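Serpin B3 (PDB 4ZK3) belongs to the serpin family, probably restrains proteases as an inhibitor, and is the source of the psoriasis-associated Pso p27 that forms large aggregates. Local coordinates at residues Gln17-Arg20 against Asn26-Tyr29; Val41-Lys46 against Leu120-Lys125; Glu91-Thr96 against Leu101-Lys106; Glu225-Lys230 against Met267-Leu272. All coordinates share one frame; numbering follows the deposited sequence.

Contact 1. Residues Gln17-Arg20 against Asn26-Tyr29; sequences QQFR and NIFY
F19, near the end of the N-terminal helix, and Y29, on strand 27-29, form a T-shaped (edge-to-face) aromatic pair. The edge belongs to F19 and the face to Y29. The ring centroids lie 4.8 Å apart and the planes stand at 81°. CE2 of F19 points almost at the middle of the tyrosine ring, and its nearest atom there is Y29 CD1 at 3.5 Å. Y29 can receive it because its CG sits between the backbone N and the carbonyl carbon (chi1 62°), which turns the ring back towards the helix. I27 fills the corner beside the pair. I27 CG2 lies at the edge of the Y29 ring, in the ring plane, and also 4.3 Å from F19 CD2. The other branch of I27 reaches the backbone, with I27 CD1 at 4.3 Å from R20 N. The side-chain contacts between the two segments are all apolar. The hydroxyl of Y29 is satisfied elsewhere, by a hydrogen bond to the carbonyl O of M12, about two turns earlier in the same helix, which ties the far end of the ring down as well. F19 also stacks on Y293 of strand 276-294, so its ring has aromatic company from two strands. The arrangement is the buried packing of the N-terminal helix of the serpin fold against the short strand that follows it, which itself pairs with strand 380-387.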
loop_
_atom_site.group_PDB
_atom_site.type_symbol
_atom_site.label_atom_id
_atom_site.label_comp_id
_atom_site.label_asym_id
_atom_site.label_seq_id
_atom_site.Cartn_x
_atom_site.Cartn_y
_atom_site.Cartn_z
ATOM N N GLN A 17 -3.297 8.056 -9.624
ATOM C CA GLN A 17 -3.607 9.272 -10.443
ATOM C C GLN A 17 -3.653 10.538 -9.585
ATOM O O GLN A 17 -3.143 11.553 -9.972
ATOM C CB GLN A 17 -4.911 9.065 -11.232
ATOM C CG GLN A 17 -4.985 7.802 -12.106
ATOM C CD GLN A 17 -4.078 7.751 -13.356
ATOM O OE1 GLN A 17 -4.473 7.194 -14.391
ATOM N NE2 GLN A 17 -2.885 8.283 -13.269
ATOM N N GLN A 18 -4.145 10.462 -8.368
ATOM C CA GLN A 18 -4.055 11.593 -7.454
ATOM C C GLN A 18 -2.637 11.881 -7.001
ATOM O O GLN A 18 -2.194 13.049 -7.013
ATOM C CB GLN A 18 -4.986 11.408 -6.241
ATOM C CG GLN A 18 -6.453 11.267 -6.674
ATOM C CD GLN A 18 -6.915 12.514 -7.442
ATOM O OE1 GLN A 18 -6.684 13.664 -7.013
ATOM N NE2 GLN A 18 -7.465 12.288 -8.620
ATOM N N PHE A 19 -1.907 10.817 -6.659
ATOM C CA PHE A 19 -0.562 10.924 -6.152
ATOM C C PHE A 19 0.380 11.534 -7.198
ATOM O O PHE A 19 1.321 12.243 -6.837
ATOM C CB PHE A 19 -0.003 9.570 -5.708
ATOM C CG PHE A 19 -0.679 8.993 -4.513
ATOM C CD1 PHE A 19 -1.400 9.765 -3.645
ATOM C CD2 PHE A 19 -0.561 7.636 -4.246
ATOM C CE1 PHE A 19 -2.032 9.209 -2.570
ATOM C CE2 PHE A 19 -1.169 7.081 -3.153
ATOM C CZ PHE A 19 -1.913 7.870 -2.309
ATOM N N ARG A 20 0.101 11.280 -8.453
ATOM C CA ARG A 20 0.872 11.880 -9.535
ATOM C C ARG A 20 0.970 13.409 -9.487
ATOM O O ARG A 20 1.905 13.984 -10.062
ATOM C CB ARG A 20 0.256 11.548 -10.865
ATOM C CG ARG A 20 0.415 10.086 -11.201
ATOM C CD ARG A 20 -0.116 9.797 -12.566
ATOM N NE ARG A 20 0.787 10.386 -13.537
ATOM C CZ ARG A 20 0.536 10.489 -14.826
ATOM N NH1 ARG A 20 -0.577 9.997 -15.312
ATOM N NH2 ARG A 20 1.420 11.052 -15.639
ATOM N N ASN A 26 9.404 10.157 -6.385
ATOM C CA ASN A 26 9.000 8.770 -6.052
ATOM C C ASN A 26 7.643 8.677 -5.391
ATOM O O ASN A 26 7.244 9.606 -4.627
ATOM C CB ASN A 26 10.036 8.162 -5.119
ATOM C CG ASN A 26 11.377 8.201 -5.730
ATOM O OD1 ASN A 26 11.461 8.316 -6.934
ATOM N ND2 ASN A 26 12.421 8.055 -4.950
ATOM N N ILE A 27 6.971 7.530 -5.611
ATOM C CA ILE A 27 5.646 7.253 -5.076
ATOM C C ILE A 27 5.747 5.814 -4.483
ATOM O O ILE A 27 6.347 4.941 -5.065
ATOM C CB ILE A 27 4.591 7.294 -6.203
ATOM C CG1 ILE A 27 4.352 8.753 -6.686
ATOM C CG2 ILE A 27 3.282 6.596 -5.795
ATOM C CD1 ILE A 27 3.546 8.769 -7.970
ATOM N N PHE A 28 5.254 5.607 -3.276
ATOM C CA PHE A 28 5.222 4.264 -2.710
ATOM C C PHE A 28 4.185 4.217 -1.591
ATOM O O PHE A 28 4.128 5.100 -0.701
ATOM C CB PHE A 28 6.609 3.806 -2.287
ATOM C CG PHE A 28 6.632 2.430 -1.821
ATOM C CD1 PHE A 28 6.594 1.379 -2.736
ATOM C CD2 PHE A 28 6.579 2.155 -0.456
ATOM C CE1 PHE A 28 6.545 0.058 -2.293
ATOM C CE2 PHE A 28 6.487 0.827 -0.005
ATOM C CZ PHE A 28 6.494 -0.221 -0.924
ATOM N N TYR A 29 3.303 3.194 -1.656
ATOM C CA TYR A 29 2.148 3.113 -0.762
ATOM C C TYR A 29 1.600 1.686 -0.793
ATOM O O TYR A 29 1.947 0.879 -1.696
ATOM C CB TYR A 29 1.036 4.083 -1.144
ATOM C CG TYR A 29 0.404 3.885 -2.527
ATOM C CD1 TYR A 29 1.024 4.418 -3.681
ATOM C CD2 TYR A 29 -0.844 3.308 -2.665
ATOM C CE1 TYR A 29 0.450 4.248 -4.954
ATOM C CE2 TYR A 29 -1.426 3.145 -3.910
ATOM C CZ TYR A 29 -0.769 3.606 -5.059
ATOM O OH TYR A 29 -1.394 3.501 -6.304
#

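Contact 2. Residues Val41-Lys46 against Leu120-Lys125; sequences VLLGAK and LDAIKK
L43 meets A122 and I123 where the turn that follows helix 31-42 packs on helix 117-127 of the serpin fold. L43 lies in that turn, near the end of helix 31-42. Its branched end meets a methyl, a carbonyl and a second methyl on the other helix. L43 CG rests 3.9 Å from the methyl CB of A122. L43 CD2 goes further, lying against the backbone at 3.7 Å from A122 O. The same methyl touches the side chain of the next residue, with L43 CD2 3.9 Å from I123 CG2. I123 presents this methyl because its longer branch, CG1, takes the position between the backbone N and the carbonyl carbon (chi1 61°), while CG2 lies beside the backbone N. L43 itself is away from the usual staggered rotamers (chi1 -138°), so its exact placing is less certain. The contact is van der Waals packing, with one methyl lying against a backbone carbonyl. More of helix 117-127 surrounds the leucine, since it also touches Y119, F126 and Y127, and H82 of helix 81-91 adds to its surroundings. The next shell is backbone. Helix 117-127 is held regular through the contact, for instance by K125 N to D121 O at 3.0 Å. On the other side a type I beta turn from L42 to A45 sets the direction of L43. It is closed by A45 N donating to L42 O at 2.8 Å.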
loop_
_atom_site.group_PDB
_atom_site.type_symbol
_atom_site.label_atom_id
_atom_site.label_comp_id
_atom_site.label_asym_id
_atom_site.label_seq_id
_atom_site.Cartn_x
_atom_site.Cartn_y
_atom_site.Cartn_z
ATOM N N VAL A 41 -13.780 1.645 8.885
ATOM C CA VAL A 41 -14.700 2.807 8.917
ATOM C C VAL A 41 -16.092 2.458 8.326
ATOM O O VAL A 41 -17.126 2.727 8.923
ATOM C CB VAL A 41 -14.131 3.976 8.128
ATOM C CG1 VAL A 41 -15.148 5.129 8.106
ATOM C CG2 VAL A 41 -12.769 4.449 8.676
ATOM N N LEU A 42 -16.106 1.786 7.173
ATOM C CA LEU A 42 -17.363 1.395 6.505
ATOM C C LEU A 42 -18.289 0.584 7.393
ATOM O O LEU A 42 -19.471 0.855 7.463
ATOM C CB LEU A 42 -17.032 0.550 5.268
ATOM C CG LEU A 42 -18.164 0.088 4.334
ATOM C CD1 LEU A 42 -19.127 1.219 4.044
ATOM C CD2 LEU A 42 -17.581 -0.470 3.041
ATOM N N LEU A 43 -17.747 -0.435 8.053
ATOM C CA LEU A 43 -18.484 -1.207 9.036
ATOM C C LEU A 43 -19.274 -0.357 10.043
ATOM O O LEU A 43 -20.266 -0.812 10.592
ATOM C CB LEU A 43 -17.485 -2.106 9.779
ATOM C CG LEU A 43 -17.758 -3.543 10.131
ATOM C CD1 LEU A 43 -18.755 -4.238 9.224
ATOM C CD2 LEU A 43 -16.410 -4.290 10.203
ATOM N N GLY A 44 -18.857 0.860 10.346
ATOM C CA GLY A 44 -19.648 1.675 11.255
ATOM C C GLY A 44 -20.439 2.796 10.581
ATOM O O GLY A 44 -21.098 3.590 11.271
ATOM N N ALA A 45 -20.361 2.888 9.246
ATOM C CA ALA A 45 -21.006 3.965 8.486
ATOM C C ALA A 45 -22.454 3.557 8.105
ATOM O O ALA A 45 -22.779 2.368 8.074
ATOM C CB ALA A 45 -20.208 4.282 7.215
ATOM N N LYS A 46 -23.303 4.547 7.835
ATOM C CA LYS A 46 -24.651 4.276 7.364
ATOM C C LYS A 46 -24.977 5.090 6.130
ATOM O O LYS A 46 -24.318 6.082 5.807
ATOM C CB LYS A 46 -25.710 4.661 8.403
ATOM C CG LYS A 46 -25.628 4.017 9.756
ATOM C CD LYS A 46 -25.974 2.556 9.699
ATOM C CE LYS A 46 -26.020 2.002 11.115
ATOM N NZ LYS A 46 -25.927 0.522 11.084
ATOM N N LEU A 120 -17.654 -3.130 17.788
ATOM C CA LEU A 120 -16.492 -3.857 18.312
ATOM C C LEU A 120 -16.450 -5.304 17.914
ATOM O O LEU A 120 -15.395 -5.765 17.476
ATOM C CB LEU A 120 -16.354 -3.743 19.824
ATOM C CG LEU A 120 -16.323 -2.309 20.376
ATOM C CD1 LEU A 120 -16.355 -2.341 21.931
ATOM C CD2 LEU A 120 -15.161 -1.531 19.810
ATOM N N ASP A 121 -17.558 -6.032 18.023
ATOM C CA ASP A 121 -17.576 -7.414 17.556
ATOM C C ASP A 121 -17.303 -7.521 16.081
ATOM O O ASP A 121 -16.563 -8.422 15.640
ATOM C CB ASP A 121 -18.902 -8.133 17.898
ATOM C CG ASP A 121 -19.136 -8.195 19.373
ATOM O OD1 ASP A 121 -18.178 -8.106 20.159
ATOM O OD2 ASP A 121 -20.300 -8.277 19.761
ATOM N N ALA A 122 -17.836 -6.589 15.297
ATOM C CA ALA A 122 -17.694 -6.699 13.867
ATOM C C ALA A 122 -16.230 -6.435 13.384
ATOM O O ALA A 122 -15.710 -7.159 12.495
ATOM C CB ALA A 122 -18.657 -5.757 13.165
ATOM N N ILE A 123 -15.578 -5.404 13.942
ATOM C CA ILE A 123 -14.189 -5.147 13.530
ATOM C C ILE A 123 -13.272 -6.254 14.034
ATOM O O ILE A 123 -12.375 -6.682 13.322
ATOM C CB ILE A 123 -13.680 -3.748 13.926
ATOM C CG1 ILE A 123 -13.690 -3.499 15.419
ATOM C CG2 ILE A 123 -14.410 -2.698 13.138
ATOM C CD1 ILE A 123 -13.300 -2.060 15.667
ATOM N N LYS A 124 -13.544 -6.768 15.244
ATOM C CA LYS A 124 -12.804 -7.905 15.745
ATOM C C LYS A 124 -12.889 -9.097 14.793
ATOM O O LYS A 124 -11.870 -9.712 14.437
ATOM C CB LYS A 124 -13.209 -8.270 17.182
ATOM C CG LYS A 124 -12.829 -7.210 18.250
ATOM C CD LYS A 124 -13.351 -7.541 19.664
ATOM C CE LYS A 124 -13.211 -6.379 20.588
ATOM N NZ LYS A 124 -13.714 -6.697 21.940
ATOM N N LYS A 125 -14.090 -9.380 14.343
ATOM C CA LYS A 125 -14.343 -10.523 13.502
ATOM C C LYS A 125 -13.881 -10.393 12.032
ATOM O O LYS A 125 -13.281 -11.313 11.520
ATOM C CB LYS A 125 -15.830 -10.803 13.482
ATOM C CG LYS A 125 -16.221 -11.961 12.572
ATOM C CD LYS A 125 -17.689 -11.836 12.175
ATOM C CE LYS A 125 -18.214 -13.076 11.475
ATOM N NZ LYS A 125 -19.696 -12.967 11.443
#

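Contact 3. Residues Glu91-Thr96 against Leu101-Lys106; sequences EFNKST and LKIANK
A short beta hairpin joins strand 94-95 to strand 99-110, and K94 and L101 are an antiparallel hydrogen-bonded pair in it. Both bonds of the pair are present. K94 N donates to L101 O at 3.1 Å, with an N-H...O angle of 152°. L101 N returns the bond to K94 O at 2.9 Å and 155°. L101 O has further company. A water donates to L101 O at 2.8 Å and also hydrogen-bonds to the hydroxyl of S95, so it bridges the two strands. A weaker CA-H...O contact reaches L101 O from N93 CA. The hairpin hangs on the edge of the large central sheet of the serpin fold, in which strand 99-110 runs antiparallel to strand 174-185. K102 makes backbone hydrogen bonds to Y181 of that strand. F92 is the first residue to leave helix 81-91, and it brings the chain down onto the sheet. The carbonyl F92 O sits over the longer strand, 3.4 Å from L101 CG and 3.5 Å from K102 CA, the latter a CA-H...O contact. L101 CG lies anti to its backbone N (chi1 180°), which puts L101 CD2 against F92, 4.1 Å from F92 CB. I103 CG2 meets F92 CB from another direction, at 3.8 Å. The phenyl ring continues away from the hairpin to I32 and L382. K94 also leads outward, and its NZ forms a salt bridge with D240.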
loop_
_atom_site.group_PDB
_atom_site.type_symbol
_atom_site.label_atom_id
_atom_site.label_comp_id
_atom_site.label_asym_id
_atom_site.label_seq_id
_atom_site.Cartn_x
_atom_site.Cartn_y
_atom_site.Cartn_z
ATOM N N GLU A 91 -4.677 -14.705 4.964
ATOM C CA GLU A 91 -3.615 -15.090 4.014
ATOM C C GLU A 91 -2.382 -14.221 4.121
ATOM O O GLU A 91 -1.267 -14.633 3.901
ATOM C CB GLU A 91 -4.148 -14.961 2.605
ATOM C CG GLU A 91 -5.378 -15.808 2.324
ATOM C CD GLU A 91 -5.017 -17.179 1.831
ATOM O OE1 GLU A 91 -5.741 -17.669 0.935
ATOM O OE2 GLU A 91 -3.997 -17.739 2.318
ATOM N N PHE A 92 -2.602 -12.995 4.526
ATOM C CA PHE A 92 -1.547 -12.039 4.636
ATOM C C PHE A 92 -0.825 -12.128 5.972
ATOM O O PHE A 92 -0.169 -11.137 6.378
ATOM C CB PHE A 92 -2.137 -10.621 4.474
ATOM C CG PHE A 92 -2.777 -10.346 3.146
ATOM C CD1 PHE A 92 -2.604 -11.176 2.064
ATOM C CD2 PHE A 92 -3.540 -9.213 2.997
ATOM C CE1 PHE A 92 -3.193 -10.885 0.841
ATOM C CE2 PHE A 92 -4.158 -8.908 1.788
ATOM C CZ PHE A 92 -3.966 -9.735 0.692
ATOM N N ASN A 93 -1.012 -13.203 6.745
ATOM C CA ASN A 93 -0.237 -13.324 8.012
ATOM C C ASN A 93 0.398 -14.682 7.887
ATOM O O ASN A 93 -0.271 -15.692 8.133
ATOM C CB ASN A 93 -1.073 -13.272 9.304
ATOM C CG ASN A 93 -1.478 -11.876 9.695
ATOM O OD1 ASN A 93 -2.637 -11.487 9.522
ATOM N ND2 ASN A 93 -0.554 -11.124 10.216
ATOM N N LYS A 94 1.627 -14.704 7.380
ATOM C CA LYS A 94 2.361 -15.942 7.171
ATOM C C LYS A 94 3.852 -15.642 7.151
ATOM O O LYS A 94 4.304 -14.626 6.580
ATOM C CB LYS A 94 1.917 -16.599 5.870
ATOM C CG LYS A 94 2.587 -17.950 5.652
ATOM C CD LYS A 94 2.112 -18.638 4.380
ATOM C CE LYS A 94 2.587 -20.080 4.366
ATOM N NZ LYS A 94 2.801 -20.491 2.943
ATOM N N SER A 95 4.601 -16.506 7.828
ATOM C CA SER A 95 6.048 -16.447 7.888
ATOM C C SER A 95 6.603 -17.816 7.557
ATOM O O SER A 95 6.036 -18.819 7.966
ATOM C CB SER A 95 6.542 -16.046 9.288
ATOM O OG SER A 95 6.535 -14.623 9.446
ATOM N N THR A 96 7.728 -17.833 6.857
ATOM C CA THR A 96 8.442 -19.070 6.562
ATOM C C THR A 96 9.855 -18.716 6.975
ATOM O O THR A 96 10.115 -17.626 7.519
ATOM C CB THR A 96 8.346 -19.483 5.077
ATOM O OG1 THR A 96 9.074 -18.574 4.223
ATOM C CG2 THR A 96 6.904 -19.609 4.588
ATOM N N LEU A 101 5.402 -11.928 6.281
ATOM C CA LEU A 101 4.323 -11.049 5.906
ATOM C C LEU A 101 3.364 -10.931 7.093
ATOM O O LEU A 101 2.932 -11.944 7.643
ATOM C CB LEU A 101 3.600 -11.612 4.677
ATOM C CG LEU A 101 2.457 -10.705 4.272
ATOM C CD1 LEU A 101 2.869 -9.252 3.892
ATOM C CD2 LEU A 101 1.707 -11.325 3.139
ATOM N N LYS A 102 3.024 -9.720 7.505
ATOM C CA LYS A 102 2.122 -9.579 8.578
ATOM C C LYS A 102 1.344 -8.303 8.455
ATOM O O LYS A 102 1.811 -7.311 7.896
ATOM C CB LYS A 102 2.780 -9.686 9.929
ATOM C CG LYS A 102 3.820 -8.691 10.232
ATOM C CD LYS A 102 4.424 -8.820 11.619
ATOM C CE LYS A 102 5.649 -7.939 11.682
ATOM N NZ LYS A 102 6.086 -7.566 13.078
ATOM N N ILE A 103 0.119 -8.358 8.947
ATOM C CA ILE A 103 -0.780 -7.222 8.894
ATOM C C ILE A 103 -1.582 -7.193 10.150
ATOM O O ILE A 103 -2.082 -8.236 10.578
ATOM C CB ILE A 103 -1.623 -7.308 7.623
ATOM C CG1 ILE A 103 -2.411 -6.012 7.379
ATOM C CG2 ILE A 103 -2.523 -8.521 7.653
ATOM C CD1 ILE A 103 -2.812 -5.897 5.954
ATOM N N ALA A 104 -1.800 -6.007 10.689
ATOM C CA ALA A 104 -2.629 -5.869 11.873
ATOM C C ALA A 104 -3.491 -4.611 11.779
ATOM O O ALA A 104 -3.076 -3.586 11.185
ATOM C CB ALA A 104 -1.722 -5.747 13.077
ATOM N N ASN A 105 -4.631 -4.687 12.447
ATOM C CA ASN A 105 -5.586 -3.643 12.567
ATOM C C ASN A 105 -5.807 -3.359 14.014
ATOM O O ASN A 105 -5.858 -4.268 14.821
ATOM C CB ASN A 105 -6.898 -4.121 11.914
ATOM C CG ASN A 105 -6.779 -4.225 10.437
ATOM O OD1 ASN A 105 -7.044 -5.282 9.794
ATOM N ND2 ASN A 105 -6.358 -3.157 9.866
ATOM N N LYS A 106 -5.958 -2.100 14.375
ATOM C CA LYS A 106 -6.203 -1.742 15.750
ATOM C C LYS A 106 -7.060 -0.490 15.919
ATOM O O LYS A 106 -6.930 0.455 15.190
ATOM C CB LYS A 106 -4.861 -1.545 16.508
ATOM C CG LYS A 106 -5.027 -1.473 18.041
ATOM C CD LYS A 106 -3.686 -1.537 18.741
ATOM C CE LYS A 106 -3.809 -1.465 20.248
ATOM N NZ LYS A 106 -2.523 -1.775 20.975
HETATM O O HOH W 1 3.663 -13.328 9.991
#

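Contact 4. Residues Glu225-Lys230 against Met267-Leu272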
loop_
_atom_site.group_PDB
_atom_site.type_symbol
_atom_site.label_atom_id
_atom_site.label_comp_id
_atom_site.label_asym_id
_atom_site.label_seq_id
_atom_site.Cartn_x
_atom_site.Cartn_y
_atom_site.Cartn_z
ATOM N N GLU A 225 5.065 -4.488 -26.536
ATOM C CA GLU A 225 5.230 -3.598 -27.670
ATOM C C GLU A 225 3.834 -3.109 -27.967
ATOM O O GLU A 225 2.978 -3.897 -28.339
ATOM C CB GLU A 225 5.879 -4.283 -28.893
ATOM C CG GLU A 225 5.914 -3.434 -30.185
ATOM C CD GLU A 225 5.839 -1.892 -30.002
ATOM O OE1 GLU A 225 6.102 -1.336 -28.897
ATOM O OE2 GLU A 225 5.502 -1.209 -31.003
ATOM N N ASP A 226 3.623 -1.818 -27.794
ATOM C CA ASP A 226 2.296 -1.223 -27.796
ATOM C C ASP A 226 2.251 -0.045 -26.815
ATOM O O ASP A 226 1.794 1.043 -27.182
ATOM C CB ASP A 226 1.147 -2.235 -27.520
ATOM C CG ASP A 226 1.250 -2.930 -26.149
ATOM O OD1 ASP A 226 1.458 -2.220 -25.153
ATOM O OD2 ASP A 226 1.077 -4.172 -26.038
ATOM N N VAL A 227 2.712 -0.263 -25.577
ATOM C CA VAL A 227 3.038 0.851 -24.651
ATOM C C VAL A 227 4.536 1.100 -24.619
ATOM O O VAL A 227 4.986 1.982 -23.882
ATOM C CB VAL A 227 2.519 0.650 -23.210
ATOM C CG1 VAL A 227 1.035 0.942 -23.164
ATOM C CG2 VAL A 227 2.835 -0.735 -22.677
ATOM N N GLN A 228 5.269 0.323 -25.436
ATOM C CA GLN A 228 6.706 0.375 -25.604
ATOM C C GLN A 228 7.327 0.184 -24.216
ATOM O O GLN A 228 7.992 1.057 -23.701
ATOM C CB GLN A 228 7.158 1.703 -26.273
ATOM C CG GLN A 228 6.723 1.934 -27.734
ATOM C CD GLN A 228 5.219 2.230 -27.881
ATOM O OE1 GLN A 228 4.697 3.249 -27.376
ATOM N NE2 GLN A 228 4.506 1.330 -28.571
ATOM N N ALA A 229 7.048 -0.952 -23.596
ATOM C CA ALA A 229 7.568 -1.244 -22.258
ATOM C C ALA A 229 7.863 -2.708 -22.152
ATOM O O ALA A 229 7.470 -3.507 -23.019
ATOM C CB ALA A 229 6.545 -0.856 -21.202
ATOM N N LYS A 230 8.564 -3.060 -21.089
ATOM C CA LYS A 230 8.760 -4.438 -20.721
ATOM C C LYS A 230 8.273 -4.706 -19.297
ATOM O O LYS A 230 8.146 -3.765 -18.462
ATOM C CB LYS A 230 10.211 -4.803 -20.837
ATOM C CG LYS A 230 10.751 -4.742 -22.262
ATOM C CD LYS A 230 12.262 -4.886 -22.212
ATOM C CE LYS A 230 12.901 -4.806 -23.589
ATOM N NZ LYS A 230 14.392 -4.863 -23.466
ATOM N N MET A 267 -3.722 -6.467 -15.163
ATOM C CA MET A 267 -4.076 -7.859 -14.956
ATOM C C MET A 267 -3.740 -8.692 -16.159
ATOM O O MET A 267 -3.276 -9.807 -16.024
ATOM C CB MET A 267 -5.543 -8.003 -14.549
ATOM C CG MET A 267 -5.787 -7.378 -13.171
ATOM S SD MET A 267 -7.467 -7.521 -12.548
ATOM C CE MET A 267 -7.619 -6.078 -11.475
ATOM N N GLU A 268 -3.893 -8.121 -17.337
ATOM C CA GLU A 268 -3.582 -8.860 -18.546
ATOM C C GLU A 268 -2.074 -9.067 -18.678
ATOM O O GLU A 268 -1.578 -10.195 -18.755
ATOM C CB GLU A 268 -4.120 -8.086 -19.738
ATOM C CG GLU A 268 -4.381 -8.949 -20.953
ATOM C CD GLU A 268 -4.516 -8.128 -22.208
ATOM O OE1 GLU A 268 -5.225 -7.093 -22.151
ATOM O OE2 GLU A 268 -3.889 -8.508 -23.231
ATOM N N TRP A 269 -1.355 -7.949 -18.661
ATOM C CA TRP A 269 0.060 -7.893 -18.971
ATOM C C TRP A 269 0.964 -8.622 -17.976
ATOM O O TRP A 269 2.074 -9.059 -18.341
ATOM C CB TRP A 269 0.518 -6.431 -19.039
ATOM C CG TRP A 269 -0.145 -5.638 -20.150
ATOM C CD1 TRP A 269 -0.765 -6.149 -21.259
ATOM C CD2 TRP A 269 -0.213 -4.222 -20.277
ATOM N NE1 TRP A 269 -1.235 -5.133 -22.046
ATOM C CE2 TRP A 269 -0.896 -3.939 -21.480
ATOM C CE3 TRP A 269 0.240 -3.156 -19.496
ATOM C CZ2 TRP A 269 -1.125 -2.637 -21.924
ATOM C CZ3 TRP A 269 -0.012 -1.856 -19.926
ATOM C CH2 TRP A 269 -0.673 -1.608 -21.133
ATOM N N THR A 270 0.519 -8.700 -16.715
ATOM C CA THR A 270 1.395 -9.155 -15.641
ATOM C C THR A 270 0.957 -10.503 -15.134
ATOM O O THR A 270 1.423 -10.938 -14.089
ATOM C CB THR A 270 1.463 -8.181 -14.454
ATOM O OG1 THR A 270 0.218 -8.227 -13.741
ATOM C CG2 THR A 270 1.788 -6.757 -14.919
ATOM N N SER A 271 0.095 -11.207 -15.858
ATOM C CA SER A 271 -0.206 -12.549 -15.420
ATOM C C SER A 271 0.842 -13.507 -16.010
ATOM O O SER A 271 1.327 -13.307 -17.133
ATOM C CB SER A 271 -1.600 -12.991 -15.864
ATOM O OG SER A 271 -1.592 -13.012 -17.270
ATOM N N LEU A 272 1.147 -14.557 -15.256
ATOM C CA LEU A 272 1.930 -15.716 -15.721
ATOM C C LEU A 272 1.473 -16.231 -17.088
ATOM O O LEU A 272 2.267 -16.389 -18.004
ATOM C CB LEU A 272 1.821 -16.852 -14.678
ATOM C CG LEU A 272 2.975 -16.969 -13.676
ATOM C CD1 LEU A 272 3.653 -15.635 -13.421
ATOM C CD2 LEU A 272 2.538 -17.643 -12.370
#
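The carbonyl O of E268 is gripped by several donors, right beside W269, whose indole meets V227 across this contact. S271 OG gives E268 O a hydrogen bond at 3.2 Å, tilted 29° from the carbonyl plane. S271 N adds a weak backbone bond, and N274 ND2 supplies another from further along the chain. These bonds close the C-terminal end of helix 263-269 in the serpin fold, where T270 is the first residue to leave the helical conformation. W269 stands on the last turn, and its indole projects towards the connection between strands 206-224 and 229-235. That connection carries a G1 beta bulge, in which Q228 and A229 both face L224, and K256 NZ helps to hold it by hydrogen bonds to D226 O and Q228 OE1. Q228 NE2 in turn donates to E225 OE1 at 3.1 Å, although E225 is poorly ordered. The carboxylate of D226 lies beside the indole, but its exact placing is doubtful because D226 OD1 is modelled too close to V227 N. L257 and K260 of helix 254-260 also pack on V227, while L224 and L261 pack on W269. The six-membered part of the ring does the touching. V227 comes from the opposite direction and meets the indole with both methyls. The approach is oblique to the ring. V227 CG2 lies 3.9 Å from W269 CH2, and V227 CG1 comes to 3.7 Å from the same W269 CH2.

How the contacts relate
From the N terminus, contact 1 closes first, bringing the end of helix 4-19 back to strand 27-29 over a loop of five residues. Helix 31-42 follows that strand, and its end opens contact 2, which closes only at helix 117-127. Contact 3 falls within this span: residues 91-96 and 101-106 both lie between the two halves of contact 2, and strand 99-110 leads on to helix 117-127. The nearest atoms of contacts 2 and 3 are about 6 Å apart. Contact 4 comes later, joining the turn between strands 206-224 and 229-235 to the end of helix 263-269. No loops cross. Contacts 2 and 4 lie on opposite sides of the chain's centre, with centres about 38 Å apart.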